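Local atomic coordinates of DNA repair protein RAD2 (Saccharomyces cerevisiae, PDB entry 4Q0W), a protein that cuts single-stranded DNA as an endonuclease of the XPG/RAD2 family and is essential for the incision step of nucleotide excision repair. Residues 55-60 against 152-157. Numbering follows the deposited sequence.
Sequences TGFFRR and KEVQEL
Val154 sits squarely over one face of the Phe57 ring, its CB 3.8 Å from the ring centroid and only 5° off the ring normal, a CH-pi contact with the branch point centred on the aromatic cloud. Both methyls face the same side of the ring, toward different parts of its rim: CG1 lies over the face, 3.5 Å from Phe57 CD1, while CG2 reaches toward Phe57 CZ, 4.1 Å away. One turn further on, Leu157 extends across to the neighbouring helix. Its CG lies anti to the backbone N (chi1 179°), which sends the branch toward helix 52-66; there CD2 rests on the backbone, 4.0 Å from Phe58 N, and near the CB atoms of Phe57 and Phe58, while CD1 lies toward the edge of the Phe58 ring. Segments 55-60 and 152-157, on helices 52-66 and 148-160, run roughly parallel, at 27° and with axes 10.3 Å apart at closest approach, joining the N-domain to the I-domain of the nuclease core. Phe73 and Phe75 of strand 70-75 and Trp33 also pack on Phe57, while Met343 and Trp349 meet Phe58. Replacing Phe57 by an alanine would probably leave Val154 without its aromatic face and open a gap between the helices. The contact is wholly apolar and buried, so this part of the interface probably relies on close fit and dispersion rather than on directed polar bonds.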
loop_
_atom_site.group_PDB
_atom_site.type_symbol
_atom_site.label_atom_id
_atom_site.label_comp_id
_atom_site.label_asym_id
_atom_site.label_seq_id
_atom_site.Cartn_x
_atom_site.Cartn_y
_atom_site.Cartn_z
ATOM N N THR A 55 -15.749 -25.092 23.670
ATOM C CA THR A 55 -15.193 -25.933 22.618
ATOM C C THR A 55 -13.765 -25.485 22.286
ATOM O O THR A 55 -12.852 -26.308 22.180
ATOM C CB THR A 55 -16.057 -25.866 21.340
ATOM O OG1 THR A 55 -17.380 -26.325 21.637
ATOM C CG2 THR A 55 -15.473 -26.731 20.236
ATOM N N GLY A 56 -13.584 -24.173 22.144
ATOM C CA GLY A 56 -12.295 -23.595 21.800
ATOM C C GLY A 56 -11.242 -23.866 22.854
ATOM O O GLY A 56 -10.167 -24.374 22.540
ATOM N N PHE A 57 -11.542 -23.521 24.105
ATOM C CA PHE A 57 -10.609 -23.776 25.195
ATOM C C PHE A 57 -10.276 -25.258 25.314
ATOM O O PHE A 57 -9.100 -25.612 25.468
ATOM C CB PHE A 57 -11.152 -23.264 26.525
ATOM C CG PHE A 57 -10.713 -21.865 26.864
ATOM C CD1 PHE A 57 -11.329 -20.769 26.272
ATOM C CD2 PHE A 57 -9.700 -21.645 27.791
ATOM C CE1 PHE A 57 -10.937 -19.480 26.588
ATOM C CE2 PHE A 57 -9.302 -20.357 28.113
ATOM C CZ PHE A 57 -9.924 -19.272 27.506
ATOM N N PHE A 58 -11.295 -26.121 25.234
ATOM C CA PHE A 58 -11.070 -27.563 25.385
ATOM C C PHE A 58 -10.059 -28.100 24.357
ATOM O O PHE A 58 -9.134 -28.838 24.704
ATOM C CB PHE A 58 -12.395 -28.345 25.306
ATOM C CG PHE A 58 -12.245 -29.834 25.545
ATOM C CD1 PHE A 58 -11.968 -30.702 24.493
ATOM C CD2 PHE A 58 -12.402 -30.368 26.822
ATOM C CE1 PHE A 58 -11.832 -32.082 24.716
ATOM C CE2 PHE A 58 -12.266 -31.741 27.050
ATOM C CZ PHE A 58 -11.978 -32.591 25.994
ATOM N N ARG A 59 -10.252 -27.730 23.098
ATOM C CA ARG A 59 -9.381 -28.166 22.016
ATOM C C ARG A 59 -7.927 -27.695 22.184
ATOM O O ARG A 59 -6.974 -28.443 21.905
ATOM C CB ARG A 59 -9.942 -27.650 20.686
ATOM C CG ARG A 59 -9.109 -28.018 19.461
ATOM C CD ARG A 59 -9.770 -27.512 18.180
ATOM N N ARG A 60 -7.750 -26.453 22.627
ATOM C CA ARG A 60 -6.400 -25.928 22.823
ATOM C C ARG A 60 -5.716 -26.567 24.028
ATOM O O ARG A 60 -4.525 -26.871 23.984
ATOM C CB ARG A 60 -6.420 -24.396 22.937
ATOM C CG ARG A 60 -6.806 -23.724 21.632
ATOM C CD ARG A 60 -6.559 -22.222 21.673
ATOM N NE ARG A 60 -6.805 -21.602 20.379
ATOM C CZ ARG A 60 -6.650 -20.303 20.139
ATOM N NH1 ARG A 60 -6.241 -19.496 21.106
ATOM N NH2 ARG A 60 -6.902 -19.813 18.933
ATOM N N LYS A 152 -15.839 -17.582 34.089
ATOM C CA LYS A 152 -15.951 -18.563 35.165
ATOM C C LYS A 152 -16.003 -19.986 34.615
ATOM O O LYS A 152 -15.432 -20.906 35.205
ATOM C CB LYS A 152 -17.182 -18.280 36.033
ATOM C CG LYS A 152 -16.988 -17.148 37.033
ATOM N N GLU A 153 -16.685 -20.153 33.486
ATOM C CA GLU A 153 -16.827 -21.454 32.838
ATOM C C GLU A 153 -15.497 -22.030 32.354
ATOM O O GLU A 153 -15.184 -23.200 32.610
ATOM C CB GLU A 153 -17.810 -21.360 31.665
ATOM C CG GLU A 153 -19.287 -21.444 32.093
ATOM C CD GLU A 153 -20.245 -20.909 31.039
ATOM O OE1 GLU A 153 -21.466 -20.958 31.282
ATOM O OE2 GLU A 153 -19.780 -20.433 29.973
ATOM N N VAL A 154 -14.722 -21.221 31.638
ATOM C CA VAL A 154 -13.449 -21.710 31.123
ATOM C C VAL A 154 -12.505 -21.965 32.292
ATOM O O VAL A 154 -11.698 -22.896 32.258
ATOM C CB VAL A 154 -12.823 -20.767 30.049
ATOM C CG1 VAL A 154 -13.748 -20.641 28.862
ATOM C CG2 VAL A 154 -12.524 -19.398 30.623
ATOM N N GLN A 155 -12.632 -21.177 33.355
ATOM C CA GLN A 155 -11.772 -21.405 34.506
ATOM C C GLN A 155 -12.169 -22.680 35.259
ATOM O O GLN A 155 -11.317 -23.362 35.821
ATOM C CB GLN A 155 -11.739 -20.185 35.424
ATOM C CG GLN A 155 -10.983 -19.009 34.798
ATOM C CD GLN A 155 -11.202 -17.702 35.544
ATOM O OE1 GLN A 155 -12.009 -17.629 36.474
ATOM N NE2 GLN A 155 -10.482 -16.664 35.136
ATOM N N GLU A 156 -13.458 -23.003 35.261
ATOM C CA GLU A 156 -13.912 -24.261 35.858
ATOM C C GLU A 156 -13.346 -25.426 35.044
ATOM O O GLU A 156 -12.859 -26.405 35.598
ATOM C CB GLU A 156 -15.442 -24.324 35.904
ATOM C CG GLU A 156 -16.011 -25.652 36.434
ATOM C CD GLU A 156 -15.620 -25.928 37.871
ATOM O OE1 GLU A 156 -15.379 -24.961 38.624
ATOM O OE2 GLU A 156 -15.545 -27.117 38.252
ATOM N N LEU A 157 -13.404 -25.303 33.724
ATOM C CA LEU A 157 -12.827 -26.306 32.843
ATOM C C LEU A 157 -11.352 -26.505 33.168
ATOM O O LEU A 157 -10.896 -27.645 33.375
ATOM C CB LEU A 157 -13.011 -25.899 31.386
ATOM C CG LEU A 157 -12.434 -26.837 30.322
ATOM C CD1 LEU A 157 -13.034 -28.236 30.434
ATOM C CD2 LEU A 157 -12.670 -26.271 28.948
#